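Local coordinates for Myo-inositol-1-phosphate synthase-related protein (Thermotoga maritima MSB8, PDB 3CIN) that is of unassigned function but is related to the myo-inositol-1-phosphate synthases and binds nicotinamide-adenine-dinucleotide, at residues A[26-31]-A[335-340]; A[47-50]-A[54-57]. One frame throughout, in Å; residues are numbered along the deposited sequence.

Contact 1 joins helix 23-36 to helix 328-348 in the interior of the chain. Contact 2 lies in the loop that follows helix 23-36 and leads into strand 58-65, so it is nested inside the long span closed by contact 1. Their centres are 11 Å apart, and residues 335-340 are the bridge between them. Asp338 OD2 takes a probable hydrogen bond from Leu47 N at 2.8 Å. Val337 CG1 packs on Phe55 CE1 at 3.7 Å. Contact 1 is the one near the bound nicotinamide-adenine-dinucleotide: the side chain of Leu336 is about 8 Å from it. The centre of contact 2 is about 20 Å from the centre of the chain, against 11 Å for contact 1.

Contact 1 of 2, residues A[26-31]-A[335-340]; sequences STFVAG and LLVDLV
Phe28 carries this helix-helix contact on the side of 26-31, and Leu336, Val337 and Val340 of 335-340 receive it. Helix 23-36 follows strand 14-19 of the parallel sheet. Gly20 and Gly22 in the turn, with Ala25 near the start of the helix, are consistent with a Rossmann-type dinucleotide-binding fold. The partner is helix 328-348. The two short helical segments cross at -80°, with axes 10.2 Å apart at closest approach.

The phenyl group is set by a first torsion of 172°, which turns CG away from the backbone N of Phe28 and sends the ring toward 335-340. The ring atoms CD1, CE1 and CZ do the touching. CD1 of Phe28 lies 3.7 Å from CB of Leu336, and the two side chains meet at about a right angle. Leu336 meets the ring through its CB, not its methyl ends. CE1 of Phe28 rests near the backbone, 3.8 Å from Val337 N, and the CA of Val337 sits in plane at the ring edge. Val340 comes from the direction opposite to Phe28.

All four residues are buried and apolar. Strand 14-19 touches both helices, through Ile18 on Phe28 and Val16 on Val340. Phe313 of a second subunit packs on Val337. On Val337, the methyl CG2 approaches Phe28 CE1 to 3.9 Å, while at the ring tip CZ of Phe28 is 4.0 Å from Val340 CG1.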
ATOM      1  N   SER A  26     -27.023  15.104   5.740  1.00 26.34           N
ATOM      2  CA  SER A  26     -27.354  15.637   4.475  1.00 26.92           C
ATOM      3  C   SER A  26     -27.136  14.592   3.356  1.00 27.82           C
ATOM      4  O   SER A  26     -27.850  14.581   2.386  1.00 28.80           O
ATOM      5  CB  SER A  26     -26.555  16.905   4.234  1.00 26.90           C
ATOM      6  OG  SER A  26     -26.914  17.913   5.159  1.00 28.80           O
ATOM      7  N   THR A  27     -26.167  13.700   3.519  1.00 27.68           N
ATOM      8  CA  THR A  27     -25.957  12.640   2.537  1.00 29.78           C
ATOM      9  C   THR A  27     -27.110  11.626   2.631  1.00 29.40           C
ATOM     10  O   THR A  27     -27.596  11.159   1.594  1.00 30.44           O
ATOM     11  CB  THR A  27     -24.650  11.961   2.791  1.00 28.28           C
ATOM     12  OG1 THR A  27     -23.619  12.946   2.672  1.00 29.05           O
ATOM     13  CG2 THR A  27     -24.401  10.848   1.772  1.00 29.46           C
ATOM     14  N   PHE A  28     -27.538  11.308   3.844  1.00 30.81           N
ATOM     15  CA  PHE A  28     -28.735  10.457   4.089  1.00 27.38           C
ATOM     16  C   PHE A  28     -29.922  11.023   3.375  1.00 30.72           C
ATOM     17  O   PHE A  28     -30.622  10.322   2.645  1.00 31.55           O
ATOM     18  CB  PHE A  28     -28.991  10.385   5.601  1.00 29.68           C
ATOM     19  CG  PHE A  28     -30.263   9.709   5.996  1.00 30.60           C
ATOM     20  CD1 PHE A  28     -30.505   8.368   5.707  1.00 32.64           C
ATOM     21  CD2 PHE A  28     -31.213  10.409   6.726  1.00 34.68           C
ATOM     22  CE1 PHE A  28     -31.654   7.734   6.148  1.00 33.15           C
ATOM     23  CE2 PHE A  28     -32.393   9.792   7.154  1.00 37.52           C
ATOM     24  CZ  PHE A  28     -32.657   8.470   6.815  1.00 36.63           C
ATOM     25  N   VAL A  29     -30.131  12.320   3.521  1.00 29.37           N
ATOM     26  CA  VAL A  29     -31.321  12.945   2.918  1.00 30.00           C
ATOM     27  C   VAL A  29     -31.224  12.971   1.405  1.00 29.11           C
ATOM     28  O   VAL A  29     -32.186  12.647   0.674  1.00 29.31           O
ATOM     29  CB  VAL A  29     -31.629  14.348   3.526  1.00 30.26           C
ATOM     30  CG1 VAL A  29     -32.735  15.093   2.748  1.00 31.90           C
ATOM     31  CG2 VAL A  29     -32.003  14.209   5.050  1.00 25.76           C
ATOM     32  N   ALA A  30     -30.063  13.348   0.917  1.00 28.57           N
ATOM     33  CA  ALA A  30     -29.890  13.521  -0.536  1.00 29.88           C
ATOM     34  C   ALA A  30     -29.945  12.150  -1.234  1.00 30.01           C
ATOM     35  O   ALA A  30     -30.537  12.000  -2.326  1.00 28.97           O
ATOM     36  CB  ALA A  30     -28.587  14.192  -0.786  1.00 33.12           C
ATOM     37  N   GLY A  31     -29.297  11.171  -0.619  1.00 28.67           N
ATOM     38  CA  GLY A  31     -29.298   9.803  -1.139  1.00 30.72           C
ATOM     39  C   GLY A  31     -30.706   9.234  -1.164  1.00 30.89           C
ATOM     40  O   GLY A  31     -31.134   8.607  -2.154  1.00 30.17           O
ATOM     41  N   LEU A 335     -26.053   3.117   5.657  1.00 29.05           N
ATOM     42  CA  LEU A 335     -26.457   2.305   6.822  1.00 30.14           C
ATOM     43  C   LEU A 335     -27.722   2.855   7.437  1.00 29.89           C
ATOM     44  O   LEU A 335     -28.613   2.092   7.859  1.00 29.04           O
ATOM     45  CB  LEU A 335     -25.366   2.264   7.863  1.00 31.22           C
ATOM     46  CG  LEU A 335     -24.089   1.561   7.439  1.00 34.23           C
ATOM     47  CD1 LEU A 335     -23.209   1.410   8.692  1.00 31.40           C
ATOM     48  CD2 LEU A 335     -24.354   0.178   6.764  1.00 31.87           C
ATOM     49  N   LEU A 336     -27.846   4.172   7.433  1.00 28.09           N
ATOM     50  CA  LEU A 336     -29.001   4.791   8.088  1.00 29.03           C
ATOM     51  C   LEU A 336     -30.319   4.447   7.359  1.00 29.79           C
ATOM     52  O   LEU A 336     -31.395   4.409   7.987  1.00 28.60           O
ATOM     53  CB  LEU A 336     -28.797   6.314   8.199  1.00 28.96           C
ATOM     54  CG  LEU A 336     -27.897   6.772   9.350  1.00 28.96           C
ATOM     55  CD1 LEU A 336     -27.558   8.284   9.252  1.00 30.58           C
ATOM     56  CD2 LEU A 336     -28.500   6.484  10.727  1.00 30.91           C
ATOM     57  N   VAL A 337     -30.251   4.239   6.044  1.00 28.62           N
ATOM     58  CA  VAL A 337     -31.440   3.891   5.267  1.00 29.18           C
ATOM     59  C   VAL A 337     -32.004   2.577   5.829  1.00 29.56           C
ATOM     60  O   VAL A 337     -33.188   2.397   5.896  1.00 30.87           O
ATOM     61  CB  VAL A 337     -31.165   3.825   3.794  1.00 30.46           C
ATOM     62  CG1 VAL A 337     -32.424   3.337   3.034  1.00 29.09           C
ATOM     63  CG2 VAL A 337     -30.729   5.249   3.275  1.00 33.67           C
ATOM     64  N   ASP A 338     -31.133   1.639   6.187  1.00 29.06           N
ATOM     65  CA  ASP A 338     -31.594   0.388   6.836  1.00 30.35           C
ATOM     66  C   ASP A 338     -32.043   0.617   8.294  1.00 29.37           C
ATOM     67  O   ASP A 338     -33.089   0.112   8.711  1.00 31.35           O
ATOM     68  CB  ASP A 338     -30.497  -0.678   6.871  1.00 28.70           C
ATOM     69  CG  ASP A 338     -30.360  -1.471   5.603  1.00 29.52           C
ATOM     70  OD1 ASP A 338     -31.164  -1.335   4.632  1.00 31.98           O
ATOM     71  OD2 ASP A 338     -29.438  -2.342   5.559  1.00 29.86           O
ATOM     72  N   LEU A 339     -31.224   1.334   9.057  1.00 30.21           N
ATOM     73  CA  LEU A 339     -31.429   1.497  10.506  1.00 26.95           C
ATOM     74  C   LEU A 339     -32.757   2.161  10.831  1.00 27.43           C
ATOM     75  O   LEU A 339     -33.424   1.765  11.775  1.00 29.37           O
ATOM     76  CB  LEU A 339     -30.303   2.281  11.143  1.00 28.34           C
ATOM     77  CG  LEU A 339     -29.022   1.506  11.286  1.00 29.60           C
ATOM     78  CD1 LEU A 339     -27.822   2.467  11.494  1.00 28.09           C
ATOM     79  CD2 LEU A 339     -29.109   0.478  12.407  1.00 28.66           C
ATOM     80  N   VAL A 340     -33.179   3.156  10.057  1.00 28.71           N
ATOM     81  CA  VAL A 340     -34.486   3.723  10.294  1.00 28.81           C
ATOM     82  C   VAL A 340     -35.626   2.732  10.049  1.00 31.21           C
ATOM     83  O   VAL A 340     -36.634   2.748  10.757  1.00 29.43           O
ATOM     84  CB  VAL A 340     -34.735   5.044   9.497  1.00 28.14           C
ATOM     85  CG1 VAL A 340     -33.710   6.131   9.885  1.00 30.76           C
ATOM     86  CG2 VAL A 340     -34.833   4.815   7.985  1.00 27.57           C
TER

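Contact 2 of 2, residues A[47-50]-A[54-57]; sequences LARE and GFED
Arg49 and Phe55 make the main van der Waals contact, their side chains crossing at about a right angle. CG of Arg49 lies 3.7 Å from CE2 of Phe55. The arginine chain then bends at chi3 (-149°) and brings its guanidinium back to the same part of the ring. CE2 of Phe55 sits over one face of that group, offset toward its rim, and NH1 of Arg49 is 3.5 Å from CD2 of Phe55. The planes are 63° apart, so the two groups are not stacked flat. Next to CE2, CZ of Phe55 meets Ala48 O at 3.5 Å. Leu32, Leu35, Pro42 and Val337 also pack on this buried phenylalanine.

Hydrogen bonds within each segment shape both partners. Residues 47-50 form a type II' beta turn, closed by Glu50 N to Leu47 O. Residues 55-57 form a short 3-10 segment just before strand 58-65 of the parallel sheet. Asp57 N bonds to Gly54 O, and the Asp57 carboxylate accepts a second bond, from Gly54 N to OD2 at 2.8 Å, on its anti side.

A water bridges the segments: it accepts from Phe55 N at 3.1 Å and, weakly, from Arg49 NH1. Glu56 OE1 is 5.4 Å from Arg49 NH1, opposite charges near each other but not touching. Outside the two segments, Ala48 O accepts a hydrogen bond from Arg341 NH2 of helix 328-348, and Glu50 forms a salt bridge with Arg384.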
ATOM      1  N   LEU A  47     -29.558  -3.962   3.260  1.00 30.22           N
ATOM      2  CA  LEU A  47     -30.757  -4.752   3.039  1.00 30.03           C
ATOM      3  C   LEU A  47     -31.575  -4.241   1.873  1.00 29.31           C
ATOM      4  O   LEU A  47     -32.576  -4.825   1.532  1.00 31.99           O
ATOM      5  CB  LEU A  47     -31.600  -4.875   4.323  1.00 29.82           C
ATOM      6  CG  LEU A  47     -30.864  -5.578   5.457  1.00 30.49           C
ATOM      7  CD1 LEU A  47     -31.850  -5.468   6.641  1.00 33.51           C
ATOM      8  CD2 LEU A  47     -30.480  -7.014   5.099  1.00 27.85           C
ATOM      9  N   ALA A  48     -31.102  -3.184   1.212  1.00 29.92           N
ATOM     10  CA  ALA A  48     -31.679  -2.738  -0.064  1.00 28.74           C
ATOM     11  C   ALA A  48     -33.203  -2.778  -0.027  1.00 29.84           C
ATOM     12  O   ALA A  48     -33.783  -2.138   0.839  1.00 29.59           O
ATOM     13  CB  ALA A  48     -31.125  -3.529  -1.182  1.00 29.17           C
ATOM     14  N   ARG A  49     -33.835  -3.469  -0.968  1.00 31.15           N
ATOM     15  CA  ARG A  49     -35.291  -3.521  -1.064  1.00 31.78           C
ATOM     16  C   ARG A  49     -35.899  -4.779  -0.453  1.00 32.41           C
ATOM     17  O   ARG A  49     -37.051  -5.130  -0.765  1.00 31.07           O
ATOM     18  CB  ARG A  49     -35.720  -3.371  -2.504  1.00 31.73           C
ATOM     19  CG  ARG A  49     -35.351  -2.050  -3.118  1.00 34.32           C
ATOM     20  CD  ARG A  49     -36.027  -1.934  -4.470  1.00 39.92           C
ATOM     21  NE  ARG A  49     -35.184  -1.128  -5.336  1.00 38.57           N
ATOM     22  CZ  ARG A  49     -35.310   0.181  -5.506  1.00 37.76           C
ATOM     23  NH1 ARG A  49     -36.324   0.859  -4.951  1.00 44.87           N
ATOM     24  NH2 ARG A  49     -34.447   0.801  -6.314  1.00 47.76           N
ATOM     25  N   GLU A  50     -35.153  -5.449   0.422  1.00 30.33           N
ATOM     26  CA  GLU A  50     -35.633  -6.693   1.057  1.00 31.96           C
ATOM     27  C   GLU A  50     -36.607  -6.455   2.208  1.00 33.47           C
ATOM     28  O   GLU A  50     -37.298  -7.370   2.628  1.00 33.67           O
ATOM     29  CB  GLU A  50     -34.473  -7.520   1.574  1.00 33.70           C
ATOM     30  CG  GLU A  50     -33.541  -7.999   0.502  1.00 35.99           C
ATOM     31  CD  GLU A  50     -32.527  -8.979   1.038  1.00 34.90           C
ATOM     32  OE1 GLU A  50     -32.912 -10.165   1.148  1.00 37.86           O
ATOM     33  OE2 GLU A  50     -31.382  -8.551   1.347  1.00 34.83           O
ATOM     34  N   GLY A  54     -40.412   0.489   1.905  1.00 33.91           N
ATOM     35  CA  GLY A  54     -39.650   0.935   0.749  1.00 35.99           C
ATOM     36  C   GLY A  54     -39.101   2.336   0.935  1.00 36.97           C
ATOM     37  O   GLY A  54     -39.470   3.030   1.879  1.00 37.89           O
ATOM     38  N   PHE A  55     -38.256   2.775   0.011  1.00 35.04           N
ATOM     39  CA  PHE A  55     -37.549   4.039   0.204  1.00 32.94           C
ATOM     40  C   PHE A  55     -38.518   5.231   0.147  1.00 33.30           C
ATOM     41  O   PHE A  55     -38.321   6.207   0.869  1.00 36.69           O
ATOM     42  CB  PHE A  55     -36.398   4.198  -0.779  1.00 36.13           C
ATOM     43  CG  PHE A  55     -35.453   3.032  -0.794  1.00 30.47           C
ATOM     44  CD1 PHE A  55     -34.857   2.556   0.363  1.00 30.59           C
ATOM     45  CD2 PHE A  55     -35.151   2.406  -1.993  1.00 29.81           C
ATOM     46  CE1 PHE A  55     -33.985   1.488   0.301  1.00 35.81           C
ATOM     47  CE2 PHE A  55     -34.287   1.335  -2.064  1.00 31.41           C
ATOM     48  CZ  PHE A  55     -33.703   0.863  -0.914  1.00 29.65           C
ATOM     49  N   GLU A  56     -39.559   5.123  -0.663  1.00 30.87           N
ATOM     50  CA  GLU A  56     -40.605   6.135  -0.770  1.00 34.15           C
ATOM     51  C   GLU A  56     -41.418   6.309   0.515  1.00 34.21           C
ATOM     52  O   GLU A  56     -42.072   7.340   0.696  1.00 36.69           O
ATOM     53  CB  GLU A  56     -41.572   5.793  -1.918  1.00 36.39           C
ATOM     54  CG  GLU A  56     -42.404   4.490  -1.708  1.00 47.71           C
ATOM     55  CD  GLU A  56     -41.734   3.151  -2.170  1.00 59.85           C
ATOM     56  OE1 GLU A  56     -40.464   2.986  -2.232  1.00 49.72           O
ATOM     57  OE2 GLU A  56     -42.534   2.224  -2.450  1.00 60.14           O
ATOM     58  N   ASP A  57     -41.394   5.290   1.367  1.00 34.78           N
ATOM     59  CA  ASP A  57     -42.110   5.240   2.642  1.00 34.56           C
ATOM     60  C   ASP A  57     -41.345   5.856   3.843  1.00 32.81           C
ATOM     61  O   ASP A  57     -41.852   5.833   4.964  1.00 34.49           O
ATOM     62  CB  ASP A  57     -42.397   3.760   2.998  1.00 38.61           C
ATOM     63  CG  ASP A  57     -43.226   3.013   1.946  1.00 46.76           C
ATOM     64  OD1 ASP A  57     -44.206   3.609   1.450  1.00 43.63           O
ATOM     65  OD2 ASP A  57     -42.914   1.809   1.659  1.00 45.04           O
TER
HETATM   66  O   HOH W   1     -38.405   0.739  -2.371  1.00 35.72           O